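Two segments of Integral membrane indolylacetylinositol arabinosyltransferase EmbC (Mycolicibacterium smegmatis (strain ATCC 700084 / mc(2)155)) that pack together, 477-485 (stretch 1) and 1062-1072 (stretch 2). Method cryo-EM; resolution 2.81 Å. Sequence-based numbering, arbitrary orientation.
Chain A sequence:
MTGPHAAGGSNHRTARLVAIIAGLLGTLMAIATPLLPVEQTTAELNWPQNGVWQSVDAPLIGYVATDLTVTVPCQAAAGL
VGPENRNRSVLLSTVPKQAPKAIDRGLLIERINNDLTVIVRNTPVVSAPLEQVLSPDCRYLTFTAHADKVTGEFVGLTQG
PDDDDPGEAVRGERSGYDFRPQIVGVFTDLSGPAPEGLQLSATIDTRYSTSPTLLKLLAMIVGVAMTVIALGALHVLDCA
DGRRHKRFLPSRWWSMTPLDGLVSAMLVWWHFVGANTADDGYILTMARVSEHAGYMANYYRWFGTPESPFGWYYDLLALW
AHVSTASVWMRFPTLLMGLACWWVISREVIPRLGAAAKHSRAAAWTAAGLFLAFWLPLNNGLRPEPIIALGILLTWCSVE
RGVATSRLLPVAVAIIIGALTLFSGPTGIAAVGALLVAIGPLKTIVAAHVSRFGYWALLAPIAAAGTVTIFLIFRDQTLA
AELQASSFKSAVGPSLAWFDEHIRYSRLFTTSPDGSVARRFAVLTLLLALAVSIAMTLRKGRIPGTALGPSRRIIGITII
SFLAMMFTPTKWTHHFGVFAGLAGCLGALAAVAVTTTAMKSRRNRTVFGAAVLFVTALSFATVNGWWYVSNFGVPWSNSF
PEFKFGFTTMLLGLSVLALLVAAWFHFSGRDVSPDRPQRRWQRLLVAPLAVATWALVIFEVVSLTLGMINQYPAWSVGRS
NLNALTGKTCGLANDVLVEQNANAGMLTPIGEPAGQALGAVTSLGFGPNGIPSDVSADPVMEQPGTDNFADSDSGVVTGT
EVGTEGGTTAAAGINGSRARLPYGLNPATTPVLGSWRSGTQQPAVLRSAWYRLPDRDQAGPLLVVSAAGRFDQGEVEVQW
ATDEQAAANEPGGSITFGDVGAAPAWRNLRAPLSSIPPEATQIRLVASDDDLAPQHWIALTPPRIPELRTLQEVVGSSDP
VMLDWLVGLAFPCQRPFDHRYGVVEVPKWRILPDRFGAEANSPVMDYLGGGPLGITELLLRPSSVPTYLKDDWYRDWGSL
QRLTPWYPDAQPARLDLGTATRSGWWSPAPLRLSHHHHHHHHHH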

# COMPACT_ATOMS: atom_id res chain seq x y z
N GLN A 477 5.61 39.51 -4.50
CA GLN A 477 6.82 38.86 -5.00
C GLN A 477 7.05 39.22 -6.46
O GLN A 477 6.22 39.84 -7.11
CB GLN A 477 6.72 37.35 -4.83
CG GLN A 477 6.59 36.89 -3.38
CD GLN A 477 7.81 37.22 -2.57
OE1 GLN A 477 8.93 37.10 -3.04
NE2 GLN A 477 7.60 37.65 -1.33
N THR A 478 8.21 38.81 -6.97
CA THR A 478 8.56 39.00 -8.37
C THR A 478 8.31 37.71 -9.14
O THR A 478 7.78 36.74 -8.61
CB THR A 478 10.02 39.46 -8.50
OG1 THR A 478 10.88 38.44 -7.99
CG2 THR A 478 10.24 40.71 -7.72
N LEU A 479 8.69 37.69 -10.42
CA LEU A 479 8.47 36.50 -11.23
C LEU A 479 9.54 35.46 -10.98
O LEU A 479 9.24 34.26 -10.88
CB LEU A 479 8.43 36.88 -12.71
CG LEU A 479 8.14 35.75 -13.71
CD1 LEU A 479 6.73 35.23 -13.56
CD2 LEU A 479 8.39 36.22 -15.12
N ALA A 480 10.80 35.90 -10.89
CA ALA A 480 11.92 34.99 -10.71
C ALA A 480 11.84 34.28 -9.37
O ALA A 480 12.13 33.09 -9.28
CB ALA A 480 13.23 35.75 -10.82
N ALA A 481 11.40 35.00 -8.33
CA ALA A 481 11.28 34.43 -6.99
C ALA A 481 10.28 33.29 -6.97
O ALA A 481 10.59 32.20 -6.47
CB ALA A 481 10.86 35.52 -6.01
N GLU A 482 9.11 33.48 -7.57
CA GLU A 482 8.08 32.45 -7.51
C GLU A 482 8.39 31.28 -8.44
O GLU A 482 8.13 30.13 -8.07
CB GLU A 482 6.72 33.04 -7.85
CG GLU A 482 6.26 34.10 -6.89
CD GLU A 482 4.81 34.46 -7.08
OE1 GLU A 482 4.17 33.86 -7.97
OE2 GLU A 482 4.31 35.33 -6.35
N LEU A 483 8.98 31.54 -9.61
CA LEU A 483 9.35 30.44 -10.50
C LEU A 483 10.44 29.57 -9.89
O LEU A 483 10.34 28.34 -9.87
CB LEU A 483 9.81 30.97 -11.86
CG LEU A 483 8.81 31.55 -12.84
CD1 LEU A 483 9.56 32.06 -14.05
CD2 LEU A 483 7.81 30.50 -13.26
N GLN A 484 11.51 30.20 -9.38
CA GLN A 484 12.61 29.43 -8.82
C GLN A 484 12.22 28.76 -7.52
O GLN A 484 12.68 27.65 -7.24
CB GLN A 484 13.82 30.34 -8.64
CG GLN A 484 14.38 30.84 -9.94
CD GLN A 484 15.49 31.84 -9.75
OE1 GLN A 484 15.82 32.19 -8.62
NE2 GLN A 484 16.05 32.32 -10.84
N ALA A 485 11.34 29.38 -6.73
CA ALA A 485 10.86 28.74 -5.51
C ALA A 485 9.98 27.54 -5.82
O ALA A 485 10.05 26.53 -5.11
CB ALA A 485 10.11 29.75 -4.65
N ARG A 1062 15.73 46.50 -7.10
CA ARG A 1062 15.96 45.30 -7.88
C ARG A 1062 14.96 45.24 -9.02
O ARG A 1062 13.99 45.99 -9.06
CB ARG A 1062 15.83 44.07 -6.98
CG ARG A 1062 16.87 44.04 -5.88
CD ARG A 1062 18.20 43.69 -6.46
NE ARG A 1062 19.23 43.48 -5.46
CZ ARG A 1062 20.21 44.33 -5.20
NH1 ARG A 1062 20.35 45.44 -5.90
NH2 ARG A 1062 21.09 44.04 -4.26
N SER A 1063 15.19 44.33 -9.96
CA SER A 1063 14.31 44.19 -11.10
C SER A 1063 13.41 42.97 -10.90
O SER A 1063 13.40 42.35 -9.84
CB SER A 1063 15.11 44.10 -12.38
OG SER A 1063 15.89 42.92 -12.41
N GLY A 1064 12.66 42.62 -11.93
CA GLY A 1064 11.71 41.54 -11.82
C GLY A 1064 12.21 40.18 -12.22
O GLY A 1064 11.47 39.20 -12.10
N TRP A 1065 13.44 40.08 -12.71
CA TRP A 1065 14.06 38.81 -13.05
C TRP A 1065 15.36 38.59 -12.29
O TRP A 1065 16.12 37.69 -12.64
CB TRP A 1065 14.30 38.71 -14.56
CG TRP A 1065 15.16 39.80 -15.09
CD1 TRP A 1065 16.51 39.79 -15.19
CD2 TRP A 1065 14.73 41.07 -15.58
NE1 TRP A 1065 16.95 40.97 -15.72
CE2 TRP A 1065 15.88 41.77 -15.97
CE3 TRP A 1065 13.48 41.67 -15.74
CZ2 TRP A 1065 15.82 43.06 -16.50
CZ3 TRP A 1065 13.42 42.94 -16.26
CH2 TRP A 1065 14.58 43.62 -16.64
N TRP A 1066 15.63 39.40 -11.27
CA TRP A 1066 16.88 39.34 -10.54
C TRP A 1066 16.91 38.14 -9.61
O TRP A 1066 15.88 37.74 -9.06
CB TRP A 1066 17.05 40.62 -9.74
CG TRP A 1066 18.28 40.68 -8.94
CD1 TRP A 1066 19.54 40.92 -9.38
CD2 TRP A 1066 18.39 40.41 -7.54
NE1 TRP A 1066 20.42 40.87 -8.34
CE2 TRP A 1066 19.74 40.56 -7.20
CE3 TRP A 1066 17.47 40.10 -6.54
CZ2 TRP A 1066 20.19 40.39 -5.90
CZ3 TRP A 1066 17.91 39.93 -5.27
CH2 TRP A 1066 19.26 40.07 -4.95
N SER A 1067 18.10 37.56 -9.43
CA SER A 1067 18.31 36.45 -8.51
C SER A 1067 19.76 36.46 -8.04
O SER A 1067 20.67 36.48 -8.88
CB SER A 1067 17.98 35.12 -9.16
OG SER A 1067 18.24 34.06 -8.27
N PRO A 1068 20.01 36.46 -6.72
CA PRO A 1068 21.38 36.65 -6.22
C PRO A 1068 22.30 35.43 -6.32
O PRO A 1068 23.48 35.57 -6.63
CB PRO A 1068 21.16 37.04 -4.76
CG PRO A 1068 19.88 36.41 -4.40
CD PRO A 1068 19.03 36.43 -5.63
N ALA A 1069 21.76 34.25 -6.06
CA ALA A 1069 22.56 33.05 -5.85
C ALA A 1069 21.63 31.85 -5.98
O ALA A 1069 20.41 32.00 -5.82
CB ALA A 1069 23.23 33.07 -4.47
N PRO A 1070 22.16 30.67 -6.30
CA PRO A 1070 21.30 29.48 -6.36
C PRO A 1070 20.81 29.08 -4.98
O PRO A 1070 21.34 29.47 -3.94
CB PRO A 1070 22.21 28.42 -6.95
CG PRO A 1070 23.23 29.17 -7.69
CD PRO A 1070 23.47 30.39 -6.89
N LEU A 1071 19.74 28.29 -4.98
CA LEU A 1071 19.16 27.77 -3.75
C LEU A 1071 19.79 26.41 -3.47
O LEU A 1071 19.63 25.48 -4.26
CB LEU A 1071 17.64 27.66 -3.88
CG LEU A 1071 16.86 28.97 -3.91
CD1 LEU A 1071 15.43 28.73 -4.31
CD2 LEU A 1071 16.91 29.62 -2.56
N ARG A 1072 20.51 26.31 -2.36
CA ARG A 1072 21.22 25.08 -2.02
C ARG A 1072 20.26 24.09 -1.39
O ARG A 1072 19.67 24.38 -0.35
CB ARG A 1072 22.37 25.35 -1.06
CG ARG A 1072 23.20 24.12 -0.85
CD ARG A 1072 24.20 24.25 0.26
NE ARG A 1072 25.07 23.09 0.26
CZ ARG A 1072 24.77 21.93 0.83
NH1 ARG A 1072 23.62 21.76 1.45
NH2 ARG A 1072 25.63 20.93 0.77

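The carbonyl oxygen of G1064 sits over the start of a helix without forming a hydrogen bond there: G1064 O lies 3.6 Å from both L479 N and A480 N and 3.9 Å from T478 CB. Stretch 2, an irregular segment whose touching residues lie at least 583 positions away in sequence, passes the first turn of the helix at this point, and the CA atoms of A480 and W1065 come within 5.0 Å. T478 caps the helix from within its own stretch, its OG1 accepting a weak bond from A481 N at 3.5 Å. A480 points toward stretch 2, and its small CB packs on main chain, 3.8 Å from both W1065 C and W1066 O; both tryptophans direct their CA-to-CB bonds away, so their backbone, not their rings, meets the alanine. One turn further on, Q484 supplies the one hydrogen bond between the stretches: S1067 OG donates to Q484 OE1 at 3.1 Å. The CA-to-CB bonds of both residues point toward the partner stretch, and with chi1 of S1067 in t, OG reaches the side-chain amide oxygen of Q484. Here the backbones have diverged, with 8.4 Å between the CA atoms of Q484 and L1071; the leucine side chain spans the gap, placing CD1 4.2 Å from Q484 O in van der Waals contact. The interface is small, burying 300 Å².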